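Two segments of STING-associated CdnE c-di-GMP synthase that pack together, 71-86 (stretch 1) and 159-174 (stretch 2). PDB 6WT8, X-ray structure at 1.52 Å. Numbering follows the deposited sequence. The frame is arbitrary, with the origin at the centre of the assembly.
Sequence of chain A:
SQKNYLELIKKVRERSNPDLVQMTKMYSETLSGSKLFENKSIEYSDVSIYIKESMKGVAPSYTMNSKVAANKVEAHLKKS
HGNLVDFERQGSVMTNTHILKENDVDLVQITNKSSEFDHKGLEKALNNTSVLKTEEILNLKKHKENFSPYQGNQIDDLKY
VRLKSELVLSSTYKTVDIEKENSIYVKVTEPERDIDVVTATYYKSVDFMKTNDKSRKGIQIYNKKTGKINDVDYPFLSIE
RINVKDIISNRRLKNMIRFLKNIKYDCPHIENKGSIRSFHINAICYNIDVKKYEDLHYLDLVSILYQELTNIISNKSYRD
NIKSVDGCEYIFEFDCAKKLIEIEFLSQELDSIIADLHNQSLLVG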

ATOM      1  N   ASN A  71     -10.426 -14.956   2.266  1.00 13.90           N
ATOM      2  CA  ASN A  71     -11.357 -15.653   1.362  1.00 15.32           C
ATOM      3  C   ASN A  71     -12.413 -16.451   2.137  1.00 16.86           C
ATOM      4  O   ASN A  71     -13.587 -16.527   1.714  1.00 17.44           O
ATOM      5  CB  ASN A  71     -10.606 -16.618   0.434  1.00 15.01           C
ATOM      6  CG  ASN A  71      -9.793 -15.898  -0.642  1.00 19.59           C
ATOM      7  OD1 ASN A  71      -9.975 -14.718  -0.905  1.00 20.46           O
ATOM      8  ND2 ASN A  71      -8.873 -16.636  -1.286  1.00 22.09           N
ATOM      9  N   LYS A  72     -12.015 -17.100   3.236  1.00 15.09           N
ATOM     10  CA  LYS A  72     -12.978 -17.843   4.052  1.00 16.93           C
ATOM     11  C   LYS A  72     -14.025 -16.902   4.636  1.00 17.85           C
ATOM     12  O   LYS A  72     -15.231 -17.219   4.635  1.00 18.02           O
ATOM     13  CB  LYS A  72     -12.282 -18.612   5.168  1.00 17.95           C
ATOM     14  CG  LYS A  72     -11.419 -19.697   4.573  1.00 24.38           C
ATOM     15  CD  LYS A  72     -10.887 -20.613   5.625  1.00 31.17           C
ATOM     16  CE  LYS A  72     -10.140 -21.784   4.943  1.00 30.94           C
ATOM     17  NZ  LYS A  72      -9.783 -22.860   5.940  1.00 38.18           N
ATOM     18  N   VAL A  73     -13.592 -15.738   5.152  1.00 15.25           N
ATOM     19  CA  VAL A  73     -14.558 -14.740   5.646  1.00 14.58           C
ATOM     20  C   VAL A  73     -15.503 -14.304   4.527  1.00 16.55           C
ATOM     21  O   VAL A  73     -16.734 -14.180   4.734  1.00 16.06           O
ATOM     22  CB  VAL A  73     -13.808 -13.537   6.240  1.00 14.83           C
ATOM     23  CG1 VAL A  73     -14.767 -12.462   6.715  1.00 18.34           C
ATOM     24  CG2 VAL A  73     -12.982 -13.998   7.438  1.00 16.45           C
ATOM     25  N   GLU A  74     -14.940 -13.982   3.351  1.00 14.28           N
ATOM     26  CA  GLU A  74     -15.764 -13.558   2.218  1.00 14.54           C
ATOM     27  C   GLU A  74     -16.862 -14.563   1.908  1.00 15.34           C
ATOM     28  O   GLU A  74     -17.998 -14.154   1.631  1.00 14.65           O
ATOM     29  CB  GLU A  74     -14.868 -13.363   0.969  1.00 14.27           C
ATOM     30  CG  GLU A  74     -15.733 -12.945  -0.213  1.00 17.51           C
ATOM     31  CD  GLU A  74     -14.948 -12.672  -1.497  1.00 20.32           C
ATOM     32  OE1 GLU A  74     -13.890 -12.032  -1.455  1.00 18.76           O
ATOM     33  OE2 GLU A  74     -15.438 -13.084  -2.584  1.00 22.10           O
ATOM     34  N   ALA A  75     -16.564 -15.865   1.954  1.00 14.85           N
ATOM     35  CA  ALA A  75     -17.594 -16.847   1.596  1.00 16.44           C
ATOM     36  C   ALA A  75     -18.807 -16.731   2.522  1.00 15.91           C
ATOM     37  O   ALA A  75     -19.956 -16.814   2.078  1.00 16.38           O
ATOM     38  CB  ALA A  75     -17.034 -18.267   1.665  1.00 17.28           C
ATOM     39  N   HIS A  76     -18.572 -16.506   3.815  1.00 15.60           N
ATOM     40  CA  HIS A  76     -19.698 -16.335   4.741  1.00 15.13           C
ATOM     41  C   HIS A  76     -20.489 -15.062   4.444  1.00 14.10           C
ATOM     42  O   HIS A  76     -21.734 -15.063   4.438  1.00 16.97           O
ATOM     43  CB  HIS A  76     -19.184 -16.301   6.183  1.00 14.48           C
ATOM     44  CG  HIS A  76     -18.649 -17.608   6.651  1.00 17.33           C
ATOM     45  ND1 HIS A  76     -19.471 -18.693   6.890  1.00 23.67           N
ATOM     46  CD2 HIS A  76     -17.382 -18.028   6.897  1.00 20.24           C
ATOM     47  CE1 HIS A  76     -18.729 -19.733   7.252  1.00 27.29           C
ATOM     48  NE2 HIS A  76     -17.458 -19.364   7.246  1.00 21.42           N
ATOM     49  N   LEU A  77     -19.786 -13.939   4.222  1.00 13.17           N
ATOM     50  CA  LEU A  77     -20.486 -12.703   3.962  1.00 13.25           C
ATOM     51  C   LEU A  77     -21.195 -12.764   2.614  1.00 15.49           C
ATOM     52  O   LEU A  77     -22.276 -12.198   2.464  1.00 13.34           O
ATOM     53  CB  LEU A  77     -19.477 -11.552   3.975  1.00 13.12           C
ATOM     54  CG  LEU A  77     -18.690 -11.355   5.249  1.00 12.12           C
ATOM     55  CD1 LEU A  77     -17.672 -10.260   5.021  1.00 15.09           C
ATOM     56  CD2 LEU A  77     -19.694 -10.819   6.315  1.00 15.07           C
ATOM     57  N   LYS A  78     -20.625 -13.475   1.637  1.00 12.95           N
ATOM     58  CA  LYS A  78     -21.245 -13.562   0.306  1.00 13.12           C
ATOM     59  C   LYS A  78     -22.505 -14.412   0.354  1.00 13.19           C
ATOM     60  O   LYS A  78     -23.520 -14.042  -0.234  1.00 15.58           O
ATOM     61  CB  LYS A  78     -20.249 -14.144  -0.702  1.00 16.11           C
ATOM     62  CG  LYS A  78     -20.818 -14.235  -2.081  1.00 16.68           C
ATOM     63  CD  LYS A  78     -19.739 -14.709  -3.107  1.00 21.31           C
ATOM     64  CE  LYS A  78     -18.884 -13.590  -3.496  1.00 26.06           C
ATOM     65  NZ  LYS A  78     -18.221 -13.933  -4.850  1.00 31.99           N
ATOM     66  N   LYS A  79     -22.468 -15.516   1.118  1.00 13.59           N
ATOM     67  CA  LYS A  79     -23.691 -16.301   1.272  1.00 14.51           C
ATOM     68  C   LYS A  79     -24.789 -15.470   1.951  1.00 17.48           C
ATOM     69  O   LYS A  79     -25.964 -15.563   1.580  1.00 17.66           O
ATOM     70  CB  LYS A  79     -23.372 -17.558   2.076  1.00 17.42           C
ATOM     71  CG  LYS A  79     -24.577 -18.579   2.026  1.00 21.30           C
ATOM     72  CD  LYS A  79     -24.209 -19.868   2.772  1.00 23.82           C
ATOM     73  CE  LYS A  79     -25.333 -20.910   2.648  1.00 27.82           C
ATOM     74  NZ  LYS A  79     -26.540 -20.396   3.325  1.00 39.63           N
ATOM     75  N   SER A  80     -24.418 -14.644   2.937  1.00 15.61           N
ATOM     76  CA  SER A  80     -25.379 -13.830   3.687  1.00 13.85           C
ATOM     77  C   SER A  80     -25.982 -12.711   2.857  1.00 15.29           C
ATOM     78  O   SER A  80     -27.207 -12.506   2.908  1.00 16.47           O
ATOM     79  CB  SER A  80     -24.664 -13.280   4.944  1.00 16.17           C
ATOM     80  OG  SER A  80     -25.398 -12.230   5.532  1.00 18.41           O
ATOM     81  N   HIS A  81     -25.152 -11.926   2.141  1.00 14.04           N
ATOM     82  CA  HIS A  81     -25.662 -10.710   1.527  1.00 13.25           C
ATOM     83  C   HIS A  81     -24.810 -10.289   0.343  1.00 13.33           C
ATOM     84  O   HIS A  81     -24.725  -9.089   0.022  1.00 14.99           O
ATOM     85  CB  HIS A  81     -25.741  -9.581   2.577  1.00 12.90           C
ATOM     86  CG  HIS A  81     -24.462  -9.349   3.328  1.00 15.01           C
ATOM     87  ND1 HIS A  81     -24.199  -9.904   4.569  1.00 15.29           N
ATOM     88  CD2 HIS A  81     -23.375  -8.616   3.002  1.00 15.76           C
ATOM     89  CE1 HIS A  81     -22.990  -9.537   4.958  1.00 15.55           C
ATOM     90  NE2 HIS A  81     -22.468  -8.745   4.037  1.00 14.66           N
ATOM     91  N   GLY A  82     -24.249 -11.299  -0.340  1.00 13.61           N
ATOM     92  CA  GLY A  82     -23.484 -11.019  -1.556  1.00 13.64           C
ATOM     93  C   GLY A  82     -24.289 -10.317  -2.633  1.00 13.36           C
ATOM     94  O   GLY A  82     -23.710  -9.657  -3.514  1.00 15.45           O
ATOM     95  N   ASN A  83     -25.612 -10.410  -2.571  1.00 13.56           N
ATOM     96  CA  ASN A  83     -26.484  -9.758  -3.530  1.00 14.55           C
ATOM     97  C   ASN A  83     -26.474  -8.246  -3.375  1.00 17.63           C
ATOM     98  O   ASN A  83     -27.045  -7.562  -4.228  1.00 16.68           O
ATOM     99  CB  ASN A  83     -27.920 -10.298  -3.422  1.00 15.76           C
ATOM    100  CG  ASN A  83     -28.489 -10.197  -1.987  1.00 13.94           C
ATOM    101  OD1 ASN A  83     -27.856 -10.714  -1.049  1.00 16.83           O
ATOM    102  ND2 ASN A  83     -29.659  -9.525  -1.825  1.00 15.68           N
ATOM    103  N   LEU A  84     -25.901  -7.726  -2.283  1.00 15.26           N
ATOM    104  CA  LEU A  84     -25.878  -6.282  -2.039  1.00 16.33           C
ATOM    105  C   LEU A  84     -24.499  -5.660  -2.155  1.00 14.34           C
ATOM    106  O   LEU A  84     -24.394  -4.426  -2.140  1.00 15.92           O
ATOM    107  CB  LEU A  84     -26.424  -5.973  -0.620  1.00 16.55           C
ATOM    108  CG  LEU A  84     -27.915  -6.361  -0.422  1.00 20.14           C
ATOM    109  CD1 LEU A  84     -28.323  -5.941   1.019  1.00 23.36           C
ATOM    110  CD2 LEU A  84     -28.819  -5.667  -1.401  1.00 22.77           C
ATOM    111  N   VAL A  85     -23.433  -6.462  -2.277  1.00 12.93           N
ATOM    112  CA  VAL A  85     -22.087  -5.930  -2.213  1.00 12.70           C
ATOM    113  C   VAL A  85     -21.176  -6.620  -3.227  1.00 14.16           C
ATOM    114  O   VAL A  85     -21.403  -7.763  -3.658  1.00 15.96           O
ATOM    115  CB  VAL A  85     -21.477  -6.122  -0.799  1.00 13.88           C
ATOM    116  CG1 VAL A  85     -22.220  -5.308   0.239  1.00 15.29           C
ATOM    117  CG2 VAL A  85     -21.378  -7.620  -0.408  1.00 14.15           C
ATOM    118  N   ASP A  86     -20.119  -5.888  -3.598  1.00 13.46           N
ATOM    119  CA  ASP A  86     -18.904  -6.457  -4.174  1.00 13.40           C
ATOM    120  C   ASP A  86     -17.843  -6.675  -3.109  1.00 14.43           C
ATOM    121  O   ASP A  86     -17.786  -5.963  -2.104  1.00 16.57           O
ATOM    122  CB  ASP A  86     -18.298  -5.508  -5.195  1.00 16.30           C
ATOM    123  CG  ASP A  86     -19.187  -5.280  -6.419  1.00 20.04           C
ATOM    124  OD1 ASP A  86     -20.064  -6.117  -6.765  1.00 20.07           O
ATOM    125  OD2 ASP A  86     -18.927  -4.248  -7.101  1.00 26.22           O
ATOM    126  N   LYS A 159     -25.526   0.725   6.950  1.00 16.57           N
ATOM    127  CA  LYS A 159     -25.789   0.291   8.321  1.00 14.45           C
ATOM    128  C   LYS A 159     -26.295  -1.142   8.355  1.00 16.23           C
ATOM    129  O   LYS A 159     -25.832  -1.955   9.153  1.00 17.86           O
ATOM    130  CB  LYS A 159     -26.793   1.272   8.953  1.00 17.51           C
ATOM    131  CG  LYS A 159     -27.077   0.941  10.391  1.00 22.78           C
ATOM    132  CD  LYS A 159     -27.968   2.023  10.979  1.00 27.55           C
ATOM    133  CE  LYS A 159     -28.260   1.660  12.432  1.00 37.36           C
ATOM    134  NZ  LYS A 159     -29.312   2.540  13.047  1.00 44.92           N
ATOM    135  N   TYR A 160     -27.202  -1.487   7.447  1.00 15.15           N
ATOM    136  CA  TYR A 160     -27.719  -2.846   7.365  1.00 16.82           C
ATOM    137  C   TYR A 160     -26.615  -3.854   7.110  1.00 14.35           C
ATOM    138  O   TYR A 160     -26.544  -4.892   7.786  1.00 14.94           O
ATOM    139  CB  TYR A 160     -28.766  -2.880   6.252  1.00 17.50           C
ATOM    140  CG  TYR A 160     -29.271  -4.229   5.916  1.00 15.10           C
ATOM    141  CD1 TYR A 160     -29.954  -5.010   6.847  1.00 17.81           C
ATOM    142  CD2 TYR A 160     -29.087  -4.737   4.632  1.00 19.49           C
ATOM    143  CE1 TYR A 160     -30.414  -6.251   6.510  1.00 17.83           C
ATOM    144  CE2 TYR A 160     -29.553  -5.968   4.283  1.00 23.61           C
ATOM    145  CZ  TYR A 160     -30.210  -6.733   5.210  1.00 20.92           C
ATOM    146  OH  TYR A 160     -30.680  -7.966   4.849  1.00 21.17           O
ATOM    147  N   VAL A 161     -25.773  -3.592   6.095  1.00 13.59           N
ATOM    148  CA  VAL A 161     -24.700  -4.538   5.793  1.00 13.18           C
ATOM    149  C   VAL A 161     -23.727  -4.645   6.965  1.00 12.73           C
ATOM    150  O   VAL A 161     -23.315  -5.753   7.349  1.00 14.49           O
ATOM    151  CB  VAL A 161     -23.995  -4.117   4.494  1.00 14.03           C
ATOM    152  CG1 VAL A 161     -22.692  -4.888   4.321  1.00 14.99           C
ATOM    153  CG2 VAL A 161     -24.906  -4.399   3.301  1.00 15.61           C
ATOM    154  N   ARG A 162     -23.394  -3.516   7.608  1.00 13.39           N
ATOM    155  CA  ARG A 162     -22.529  -3.597   8.793  1.00 14.45           C
ATOM    156  C   ARG A 162     -23.127  -4.477   9.889  1.00 13.79           C
ATOM    157  O   ARG A 162     -22.441  -5.339  10.441  1.00 14.90           O
ATOM    158  CB  ARG A 162     -22.242  -2.194   9.315  1.00 16.45           C
ATOM    159  CG  ARG A 162     -21.568  -2.139  10.744  1.00 17.73           C
ATOM    160  CD  ARG A 162     -20.161  -2.727  10.726  1.00 16.15           C
ATOM    161  NE  ARG A 162     -19.684  -2.914  12.113  1.00 18.23           N
ATOM    162  CZ  ARG A 162     -18.610  -2.343  12.673  1.00 20.15           C
ATOM    163  NH1 ARG A 162     -17.829  -1.536  11.961  1.00 22.76           N
ATOM    164  NH2 ARG A 162     -18.306  -2.633  13.921  1.00 20.29           N
ATOM    165  N   LEU A 163     -24.393  -4.254  10.224  1.00 13.51           N
ATOM    166  CA  LEU A 163     -24.989  -5.013  11.336  1.00 13.60           C
ATOM    167  C   LEU A 163     -25.227  -6.463  10.949  1.00 14.23           C
ATOM    168  O   LEU A 163     -25.016  -7.377  11.776  1.00 15.93           O
ATOM    169  CB  LEU A 163     -26.306  -4.343  11.811  1.00 17.39           C
ATOM    170  CG  LEU A 163     -26.092  -2.928  12.384  1.00 19.45           C
ATOM    171  CD1 LEU A 163     -27.440  -2.328  12.745  1.00 19.21           C
ATOM    172  CD2 LEU A 163     -25.223  -2.990  13.626  1.00 23.96           C
ATOM    173  N   LYS A 164     -25.648  -6.702   9.705  1.00 13.61           N
ATOM    174  CA  LYS A 164     -25.837  -8.072   9.257  1.00 14.85           C
ATOM    175  C   LYS A 164     -24.520  -8.838   9.283  1.00 14.41           C
ATOM    176  O   LYS A 164     -24.474 -10.007   9.697  1.00 15.76           O
ATOM    177  CB  LYS A 164     -26.445  -8.053   7.867  1.00 15.01           C
ATOM    178  CG  LYS A 164     -26.864  -9.405   7.326  1.00 18.69           C
ATOM    179  CD  LYS A 164     -27.666  -9.073   6.061  1.00 20.83           C
ATOM    180  CE  LYS A 164     -28.406 -10.277   5.493  1.00 23.70           C
ATOM    181  NZ  LYS A 164     -29.553 -10.648   6.375  1.00 21.03           N
ATOM    182  N   SER A 165     -23.438  -8.157   8.907  1.00 12.87           N
ATOM    183  CA  SER A 165     -22.119  -8.788   8.974  1.00 14.42           C
ATOM    184  C   SER A 165     -21.698  -9.102  10.395  1.00 14.25           C
ATOM    185  O   SER A 165     -21.088 -10.158  10.656  1.00 14.93           O
ATOM    186  CB  SER A 165     -21.091  -7.823   8.326  1.00 14.12           C
ATOM    187  OG  SER A 165     -21.374  -7.654   6.956  1.00 12.83           O
ATOM    188  N   GLU A 166     -21.971  -8.195  11.353  1.00 14.07           N
ATOM    189  CA  GLU A 166     -21.651  -8.509  12.752  1.00 14.34           C
ATOM    190  C   GLU A 166     -22.357  -9.787  13.190  1.00 14.55           C
ATOM    191  O   GLU A 166     -21.758 -10.656  13.841  1.00 17.91           O
ATOM    192  CB  GLU A 166     -22.076  -7.378  13.683  1.00 16.64           C
ATOM    193  CG  GLU A 166     -21.319  -6.094  13.429  1.00 16.84           C
ATOM    194  CD  GLU A 166     -21.737  -5.003  14.384  1.00 19.86           C
ATOM    195  OE1 GLU A 166     -22.635  -5.230  15.246  1.00 21.62           O
ATOM    196  OE2 GLU A 166     -21.179  -3.894  14.256  1.00 21.56           O
ATOM    197  N   LEU A 167     -23.648  -9.922  12.823  1.00 14.18           N
ATOM    198  CA  LEU A 167     -24.412 -11.098  13.225  1.00 16.56           C
ATOM    199  C   LEU A 167     -23.873 -12.368  12.582  1.00 18.42           C
ATOM    200  O   LEU A 167     -23.712 -13.389  13.268  1.00 19.54           O
ATOM    201  CB  LEU A 167     -25.897 -10.899  12.842  1.00 16.63           C
ATOM    202  CG  LEU A 167     -26.530  -9.771  13.650  1.00 17.87           C
ATOM    203  CD1 LEU A 167     -27.915  -9.435  13.003  1.00 21.11           C
ATOM    204  CD2 LEU A 167     -26.744 -10.104  15.100  1.00 20.24           C
ATOM    205  N   VAL A 168     -23.627 -12.335  11.267  1.00 16.68           N
ATOM    206  CA  VAL A 168     -23.134 -13.533  10.578  1.00 16.88           C
ATOM    207  C   VAL A 168     -21.767 -13.929  11.105  1.00 16.72           C
ATOM    208  O   VAL A 168     -21.506 -15.108  11.396  1.00 19.90           O
ATOM    209  CB  VAL A 168     -23.087 -13.260   9.070  1.00 21.42           C
ATOM    210  CG1 VAL A 168     -22.288 -14.367   8.358  1.00 31.67           C
ATOM    211  CG2 VAL A 168     -24.467 -13.214   8.568  1.00 27.42           C
ATOM    212  N   LEU A 169     -20.873 -12.937  11.264  1.00 16.96           N
ATOM    213  CA  LEU A 169     -19.518 -13.291  11.672  1.00 16.44           C
ATOM    214  C   LEU A 169     -19.495 -13.773  13.117  1.00 20.95           C
ATOM    215  O   LEU A 169     -18.752 -14.706  13.461  1.00 19.38           O
ATOM    216  CB  LEU A 169     -18.588 -12.080  11.449  1.00 17.17           C
ATOM    217  CG  LEU A 169     -18.411 -11.740   9.963  1.00 14.74           C
ATOM    218  CD1 LEU A 169     -17.752 -10.343   9.827  1.00 16.18           C
ATOM    219  CD2 LEU A 169     -17.585 -12.806   9.204  1.00 17.75           C
ATOM    220  N   SER A 170     -20.309 -13.160  13.990  1.00 18.32           N
ATOM    221  CA  SER A 170     -20.324 -13.593  15.380  1.00 17.50           C
ATOM    222  C   SER A 170     -20.903 -14.984  15.533  1.00 19.22           C
ATOM    223  O   SER A 170     -20.609 -15.653  16.528  1.00 22.63           O
ATOM    224  CB  SER A 170     -21.147 -12.622  16.227  1.00 20.30           C
ATOM    225  OG  SER A 170     -20.511 -11.374  16.280  1.00 22.48           O
ATOM    226  N   SER A 171     -21.797 -15.382  14.631  1.00 19.09           N
ATOM    227  CA  SER A 171     -22.356 -16.725  14.712  1.00 21.03           C
ATOM    228  C   SER A 171     -21.432 -17.777  14.120  1.00 24.84           C
ATOM    229  O   SER A 171     -21.628 -18.968  14.389  1.00 30.92           O
ATOM    230  CB  SER A 171     -23.720 -16.765  14.021  1.00 26.13           C
ATOM    231  OG  SER A 171     -23.630 -16.682  12.634  1.00 45.65           O
ATOM    232  N   THR A 172     -20.406 -17.374  13.371  1.00 21.34           N
ATOM    233  CA  THR A 172     -19.472 -18.252  12.671  1.00 23.12           C
ATOM    234  C   THR A 172     -18.153 -18.390  13.405  1.00 25.09           C
ATOM    235  O   THR A 172     -17.622 -19.501  13.531  1.00 27.04           O
ATOM    236  CB  THR A 172     -19.191 -17.703  11.265  1.00 22.53           C
ATOM    237  OG1 THR A 172     -20.406 -17.603  10.529  1.00 26.53           O
ATOM    238  CG2 THR A 172     -18.193 -18.595  10.510  1.00 22.69           C
ATOM    239  N   TYR A 173     -17.642 -17.297  13.953  1.00 20.27           N
ATOM    240  CA  TYR A 173     -16.320 -17.267  14.557  1.00 20.83           C
ATOM    241  C   TYR A 173     -16.423 -16.993  16.048  1.00 24.91           C
ATOM    242  O   TYR A 173     -17.198 -16.132  16.485  1.00 24.60           O
ATOM    243  CB  TYR A 173     -15.433 -16.187  13.877  1.00 21.52           C
ATOM    244  CG  TYR A 173     -15.187 -16.481  12.419  1.00 20.85           C
ATOM    245  CD1 TYR A 173     -14.226 -17.423  12.039  1.00 21.48           C
ATOM    246  CD2 TYR A 173     -15.973 -15.897  11.425  1.00 20.23           C
ATOM    247  CE1 TYR A 173     -14.028 -17.730  10.701  1.00 19.98           C
ATOM    248  CE2 TYR A 173     -15.738 -16.185  10.047  1.00 17.33           C
ATOM    249  CZ  TYR A 173     -14.784 -17.122   9.719  1.00 19.08           C
ATOM    250  OH  TYR A 173     -14.610 -17.422   8.384  1.00 18.77           O
ATOM    251  N   LYS A 174     -15.623 -17.720  16.827  1.00 23.20           N
ATOM    252  CA  LYS A 174     -15.631 -17.557  18.279  1.00 25.75           C
ATOM    253  C   LYS A 174     -15.302 -16.131  18.716  1.00 25.72           C
ATOM    254  O   LYS A 174     -15.918 -15.611  19.653  1.00 30.27           O
ATOM    255  CB  LYS A 174     -14.646 -18.544  18.909  1.00 30.99           C
ATOM    256  CG  LYS A 174     -14.551 -18.439  20.394  1.00 38.58           C
ATOM    257  CD  LYS A 174     -13.359 -19.243  20.927  1.00 47.63           C
ATOM    258  CE  LYS A 174     -13.320 -19.243  22.446  1.00 54.02           C
ATOM    259  NZ  LYS A 174     -14.297 -20.216  23.004  1.00 59.08           N
TER
HETATM  260  O   HOH W   1     -29.547 -13.310   4.200  1.00 22.77           O

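Two helices, the one that starts before Asn71 and the helix that runs through 159-170, cross steeply, 123° between their N-to-C directions, with axes 9.9 Å apart at closest approach. They come nearest where Leu77 meets Ser165, CA to CA 6.6 Å. A small residue sits at this closest point: Ser165 adds little bulk, and its OG turns back to donate a hydrogen bond to Val161 O (2.7 Å), so a polar atom is satisfied in a buried place. The end of Leu77 leans into the room left there, with CD2 3.6 Å from Ser165 OG and 4.0 Å from Leu169 CG. Leu169 in turn brings CD2 to within 3.8 Å of Val73 CG1, one helical turn earlier than Leu77. Beta-branched and leucine side chains thus make a compact apolar seam without any clear direct hydrogen bond between the stretches.

At one end, His76 provides a flat surface for a bump. Thr172 sets its methyl CG2 over the ring face, 3.5 Å from the ring centroid and 16° off the normal, a CH-pi contact. Threonine suits the spot because it is two-sided: while the methyl covers the imidazole, OG1 bonds to Val168 O (2.9 Å) in its own stretch. Tyr173 comes to the edge of the same ring, its OH 3.2 Å from His76 CD2, and the two ring planes stand at 86°. Tyr173 also packs against Val73, Tyr173 CZ 4.3 Å from Val73 CG2.

Val168 points toward the first helix and fits between His76 and Ser80: CG1 lies 4.0 Å from His76 O, and CG2 lies 3.3 Å from Ser80 OG. Ser80 is short enough to admit this methyl, and its OG shares a 2.8 Å hydrogen bond with His81 ND1. Lys164 covers the same serine with its aliphatic chain, CE 3.6 Å from Ser80 OG, and its NZ donates a weak hydrogen bond to Tyr160 OH (3.3 Å). A water donates to Ser80 O (2.8 Å) and weakly accepts from Lys164 NZ (3.4 Å), adding a thin polar bridge.

His81 is a broad wedge reaching in to Ser165. With chi1 in p, its ring lies among Val161, Lys164 and Ser165, placing CE1 3.2 Å from Ser165 OG and NE2 3.9 Å from Val161 CG1. Farther along the chain, Val85 CG1 meets Val161 CG1 at 4.1 Å, while Leu84 CD1 abuts the edge of the Tyr160 ring, 3.5 Å from CE2. The rule is complementary sizes: a serine at the closest approach and another under Val168, branched apolar groups alongside, and rings filling the spaces between; the two stretches bury 652 Å² between them, both sides summed.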